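PDB 1Y5H: hypoxic response protein 1 from Mycobacterium tuberculosis, which is a secreted, homodimeric CBS-domain protein of unknown function that probably binds zinc and, unlike some relatives, does not seem to bind AMP. Local coordinates for residues A[18-23]-A[114-119]; A[39-44]-A[52-57]. All coordinates share one frame; numbering follows the deposited sequence.

Interaction 1 of 2, residues A[18-23]-A[114-119]; sequences VTCVGE and HRLVGI
The linker that carries the chain from strand 15-16, at the edge of one beta-sheet, to strand 21-22, at the edge of the other, runs past strand 115-121 here, inside the paired CBS repeats. No hydrogen bond joins the two segments; the contact is made by aliphatic groups and by the carbon and sulfur of a cystine.

Val-18 meets the strand with one branch alone. Its chi1 of -63° puts CG1 anti to the carbonyl carbon and leaves CG2 in the crowded position between backbone N and carbonyl carbon. This CG2 lies 3.8 Å from CG1 of Ile-119, and the two side chains cross at about a right angle. The same methyl rests on bare backbone, 4.0 Å from CA of Gly-118, with the CA atoms of Val-18 and Gly-118 5.8 Å apart.

Leu-116 meets the linker further along, at Cys-20. With CG anti to its backbone N (chi1 178°), it extends CD2 to Cys-20, touching CB and SG equally, each at 3.6 Å. Cys-20 SG, likewise anti to its own N, is committed to the disulfide with Cys-45, so the leucine methyl packs against a cross-linked side chain. Pro-43 touches both Cys-20 and Leu-116, while Pro-109 lies against Leu-116 and Ile-119, so branched aliphatic residues and prolines fill the seam between the sheets.

Such a crossing, in which a segment ahead of the first repeat's hairpin leaves the second repeat's sheet for its own, is characteristic of the tandem CBS pair, or Bateman module.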
loop_
_atom_site.group_PDB
_atom_site.type_symbol
_atom_site.label_atom_id
_atom_site.label_comp_id
_atom_site.label_asym_id
_atom_site.label_seq_id
_atom_site.Cartn_x
_atom_site.Cartn_y
_atom_site.Cartn_z
ATOM N N VAL A 18 -9.329 0.150 19.618
ATOM C CA VAL A 18 -9.368 0.635 18.245
ATOM C C VAL A 18 -10.765 0.362 17.700
ATOM O O VAL A 18 -11.390 -0.632 18.062
ATOM C CB VAL A 18 -8.314 -0.074 17.362
ATOM C CG1 VAL A 18 -6.908 0.244 17.874
ATOM C CG2 VAL A 18 -8.552 -1.576 17.364
ATOM N N THR A 19 -11.258 1.256 16.848
ATOM C CA THR A 19 -12.590 1.109 16.275
ATOM C C THR A 19 -12.588 0.181 15.074
ATOM O O THR A 19 -11.710 0.257 14.217
ATOM C CB THR A 19 -13.153 2.468 15.827
ATOM O OG1 THR A 19 -13.231 3.349 16.954
ATOM C CG2 THR A 19 -14.544 2.299 15.228
ATOM N N CYS A 20 -13.574 -0.704 15.022
ATOM C CA CYS A 20 -13.691 -1.620 13.905
ATOM C C CYS A 20 -14.631 -0.961 12.899
ATOM O O CYS A 20 -15.723 -0.500 13.257
ATOM C CB CYS A 20 -14.252 -2.962 14.379
ATOM S SG CYS A 20 -13.895 -4.335 13.238
ATOM N N VAL A 21 -14.195 -0.896 11.647
ATOM C CA VAL A 21 -14.993 -0.288 10.592
ATOM C C VAL A 21 -16.114 -1.236 10.199
ATOM O O VAL A 21 -15.902 -2.435 10.083
ATOM C CB VAL A 21 -14.116 0.024 9.370
ATOM C CG1 VAL A 21 -14.959 0.606 8.248
ATOM C CG2 VAL A 21 -13.014 0.998 9.773
ATOM N N GLY A 22 -17.313 -0.697 10.008
ATOM C CA GLY A 22 -18.446 -1.531 9.652
ATOM C C GLY A 22 -18.314 -2.175 8.286
ATOM O O GLY A 22 -17.834 -1.549 7.340
ATOM N N GLU A 23 -18.752 -3.426 8.183
ATOM C CA GLU A 23 -18.680 -4.171 6.928
ATOM C C GLU A 23 -19.485 -3.529 5.800
ATOM O O GLU A 23 -19.188 -3.745 4.625
ATOM C CB GLU A 23 -19.181 -5.607 7.133
ATOM C CG GLU A 23 -20.636 -5.671 7.587
ATOM C CD GLU A 23 -21.260 -7.052 7.447
ATOM O OE1 GLU A 23 -21.275 -7.588 6.318
ATOM O OE2 GLU A 23 -21.747 -7.594 8.462
ATOM N N HIS A 114 -14.977 -13.756 20.417
ATOM C CA HIS A 114 -15.455 -13.442 19.072
ATOM C C HIS A 114 -15.485 -11.947 18.751
ATOM O O HIS A 114 -15.902 -11.554 17.659
ATOM C CB HIS A 114 -16.856 -14.024 18.856
ATOM C CG HIS A 114 -16.939 -15.503 19.072
ATOM N ND1 HIS A 114 -16.253 -16.410 18.293
ATOM C CD2 HIS A 114 -17.630 -16.233 19.979
ATOM C CE1 HIS A 114 -16.518 -17.635 18.711
ATOM N NE2 HIS A 114 -17.351 -17.555 19.734
ATOM N N ARG A 115 -15.042 -11.114 19.689
ATOM C CA ARG A 115 -15.045 -9.673 19.470
ATOM C C ARG A 115 -13.644 -9.078 19.363
ATOM O O ARG A 115 -12.716 -9.505 20.052
ATOM C CB ARG A 115 -15.817 -8.980 20.588
ATOM N N LEU A 116 -13.501 -8.088 18.487
ATOM C CA LEU A 116 -12.222 -7.412 18.300
ATOM C C LEU A 116 -11.919 -6.617 19.562
ATOM O O LEU A 116 -12.748 -5.820 20.005
ATOM C CB LEU A 116 -12.299 -6.456 17.105
ATOM C CG LEU A 116 -11.035 -5.641 16.812
ATOM C CD1 LEU A 116 -9.964 -6.547 16.217
ATOM C CD2 LEU A 116 -11.366 -4.523 15.836
ATOM N N VAL A 117 -10.746 -6.840 20.150
ATOM C CA VAL A 117 -10.359 -6.118 21.355
ATOM C C VAL A 117 -9.132 -5.247 21.124
ATOM O O VAL A 117 -8.790 -4.406 21.953
ATOM C CB VAL A 117 -10.095 -7.078 22.537
ATOM C CG1 VAL A 117 -11.386 -7.779 22.916
ATOM C CG2 VAL A 117 -9.021 -8.097 22.171
ATOM N N GLY A 118 -8.469 -5.440 19.988
ATOM C CA GLY A 118 -7.303 -4.631 19.699
ATOM C C GLY A 118 -6.588 -5.070 18.440
ATOM O O GLY A 118 -7.022 -6.003 17.766
ATOM N N ILE A 119 -5.501 -4.376 18.124
ATOM C CA ILE A 119 -4.681 -4.673 16.953
ATOM C C ILE A 119 -3.228 -4.713 17.410
ATOM O O ILE A 119 -2.789 -3.846 18.167
ATOM C CB ILE A 119 -4.811 -3.569 15.867
ATOM C CG1 ILE A 119 -6.188 -3.628 15.195
ATOM C CG2 ILE A 119 -3.687 -3.712 14.840
ATOM C CD1 ILE A 119 -6.400 -4.822 14.267
#

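Interaction 2 of 2, residues A[39-44]-A[52-57]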
loop_
_atom_site.group_PDB
_atom_site.type_symbol
_atom_site.label_atom_id
_atom_site.label_comp_id
_atom_site.label_asym_id
_atom_site.label_seq_id
_atom_site.Cartn_x
_atom_site.Cartn_y
_atom_site.Cartn_z
ATOM N N ILE A 39 -2.909 4.808 8.418
ATOM C CA ILE A 39 -2.631 3.378 8.451
ATOM C C ILE A 39 -3.008 2.749 7.114
ATOM O O ILE A 39 -3.740 3.347 6.320
ATOM C CB ILE A 39 -3.416 2.665 9.576
ATOM C CG1 ILE A 39 -4.897 3.041 9.498
ATOM C CG2 ILE A 39 -2.817 3.018 10.929
ATOM C CD1 ILE A 39 -5.733 2.445 10.605
ATOM N N GLY A 40 -2.509 1.539 6.875
ATOM C CA GLY A 40 -2.796 0.863 5.620
ATOM C C GLY A 40 -3.690 -0.355 5.731
ATOM O O GLY A 40 -3.904 -1.058 4.744
ATOM N N ALA A 41 -4.207 -0.621 6.926
ATOM C CA ALA A 41 -5.084 -1.770 7.135
ATOM C C ALA A 41 -6.083 -1.476 8.246
ATOM O O ALA A 41 -5.727 -0.918 9.286
ATOM C CB ALA A 41 -4.262 -3.006 7.474
ATOM N N LEU A 42 -7.335 -1.857 8.012
ATOM C CA LEU A 42 -8.415 -1.628 8.968
ATOM C C LEU A 42 -9.166 -2.914 9.275
ATOM O O LEU A 42 -9.421 -3.718 8.385
ATOM C CB LEU A 42 -9.435 -0.639 8.390
ATOM C CG LEU A 42 -9.046 0.787 8.005
ATOM C CD1 LEU A 42 -10.131 1.388 7.121
ATOM C CD2 LEU A 42 -8.846 1.613 9.261
ATOM N N PRO A 43 -9.516 -3.134 10.552
ATOM C CA PRO A 43 -10.259 -4.349 10.891
ATOM C C PRO A 43 -11.712 -4.054 10.513
ATOM O O PRO A 43 -12.208 -2.956 10.769
ATOM C CB PRO A 43 -10.046 -4.475 12.402
ATOM C CG PRO A 43 -9.925 -3.048 12.847
ATOM C CD PRO A 43 -9.073 -2.419 11.764
ATOM N N ILE A 44 -12.374 -5.015 9.880
ATOM C CA ILE A 44 -13.762 -4.839 9.443
ATOM C C ILE A 44 -14.677 -5.778 10.224
ATOM O O ILE A 44 -14.409 -6.974 10.317
ATOM C CB ILE A 44 -13.887 -5.129 7.920
ATOM C CG1 ILE A 44 -12.896 -4.250 7.141
ATOM C CG2 ILE A 44 -15.315 -4.881 7.444
ATOM C CD1 ILE A 44 -13.045 -2.760 7.393
ATOM N N HIS A 52 -14.829 -9.632 10.625
ATOM C CA HIS A 52 -15.108 -10.224 9.318
ATOM C C HIS A 52 -13.844 -10.351 8.477
ATOM O O HIS A 52 -13.758 -11.202 7.591
ATOM C CB HIS A 52 -16.138 -9.379 8.565
ATOM C CG HIS A 52 -17.554 -9.720 8.903
ATOM N ND1 HIS A 52 -17.975 -9.961 10.192
ATOM C CD2 HIS A 52 -18.651 -9.844 8.118
ATOM C CE1 HIS A 52 -19.270 -10.220 10.188
ATOM N NE2 HIS A 52 -19.705 -10.156 8.943
ATOM N N GLY A 53 -12.865 -9.499 8.758
ATOM C CA GLY A 53 -11.611 -9.545 8.024
ATOM C C GLY A 53 -10.846 -8.243 8.126
ATOM O O GLY A 53 -11.224 -7.360 8.891
HETATM N N MSE A 54 -9.749 -8.145 7.380
HETATM C CA MSE A 54 -8.922 -6.944 7.346
HETATM C C MSE A 54 -8.984 -6.376 5.935
HETATM O O MSE A 54 -9.009 -7.125 4.952
HETATM C CB MSE A 54 -7.461 -7.263 7.679
HETATM C CG MSE A 54 -7.174 -7.666 9.122
HETATM SE SE MSE A 54 -7.363 -6.234 10.405
HETATM C CE MSE A 54 -5.888 -5.118 9.887
ATOM N N LEU A 55 -9.019 -5.053 5.841
ATOM C CA LEU A 55 -9.052 -4.368 4.555
ATOM C C LEU A 55 -7.799 -3.509 4.479
ATOM O O LEU A 55 -7.531 -2.727 5.386
ATOM C CB LEU A 55 -10.284 -3.461 4.458
ATOM C CG LEU A 55 -10.405 -2.678 3.142
ATOM C CD1 LEU A 55 -10.777 -3.630 2.014
ATOM C CD2 LEU A 55 -11.455 -1.579 3.286
ATOM N N THR A 56 -7.031 -3.647 3.401
ATOM C CA THR A 56 -5.820 -2.853 3.248
ATOM C C THR A 56 -5.995 -1.813 2.151
ATOM O O THR A 56 -6.913 -1.902 1.329
ATOM C CB THR A 56 -4.600 -3.724 2.887
ATOM O OG1 THR A 56 -4.787 -4.304 1.587
ATOM C CG2 THR A 56 -4.414 -4.832 3.922
ATOM N N ASP A 57 -5.113 -0.821 2.145
ATOM C CA ASP A 57 -5.184 0.206 1.126
ATOM C C ASP A 57 -4.982 -0.407 -0.255
ATOM O O ASP A 57 -5.682 -0.040 -1.204
ATOM C CB ASP A 57 -4.157 1.323 1.398
ATOM C CG ASP A 57 -2.757 0.802 1.735
ATOM O OD1 ASP A 57 -1.921 1.641 2.127
ATOM O OD2 ASP A 57 -2.481 -0.410 1.612
#
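Backbone hydrogen bonds carry most of this antiparallel pairing. Leu-42 and Leu-55 form a hydrogen-bonded pair, with Leu-42 N to Leu-55 O at 2.8 Å and Leu-55 N to Leu-42 O at 2.9 Å, both donors lying in the carbonyl plane. Further along, Ile-44 N gives a straight bond (164°) to Gly-53 O. Ile-44 O accepts twice, from His-52 N at 2.7 Å and weakly from Gly-53 N at 3.3 Å: a classic beta bulge, for which Gly-53 suits because a side chain at its backbone angles would jam against the preceding carbonyl. At the other end Asp-57 N reaches Gly-40 O from above the carbonyl plane.

These strands are the beta-hairpin of the first CBS repeat, leading straight into helix 57-65, whose N-cap is Thr-56, with OG1 bonded to Asp-59 N.

Apolar packing occupies both faces. Met-54, a selenomethionine, bends at chi2 and chi3 (-70° and -68°) over strand 41-44, with SE 3.8 Å from CB of Pro-43 and CE carried on toward Ala-41, 3.6 Å from its CB, whose small methyl admits it. On the reverse face the side chains of Ile-44 and Leu-55 cross obliquely, CG1 of Ile-44 3.8 Å from CB of Leu-55, and both touch helix 76-80.

Charge appears at the dimer boundary, where Asp-57 OD1 forms a salt bridge with Arg-58 of the second subunit.

How the interactions relate
After helix 10-13 and strand 15-16 the chain lays down 18-23, passes through helix 27-37 and makes the short hairpin of interaction 2, which closes a local loop between 39-44 and 52-57. Only after helices 57-65 and 76-80 and most of the second repeat does 114-119 return to meet 18-23, closing the long loop of interaction 1. Interaction 2 is therefore nested within interaction 1. The two meet through 18-23: strand 21-22 runs parallel to strand 41-45 in the three-stranded sheet, with Val-21 N probably hydrogen-bonded to Pro-43 O at 3.0 Å. Interaction 2 pairs two strands of that sheet, and interaction 1 ties its approach to the four-stranded sheet.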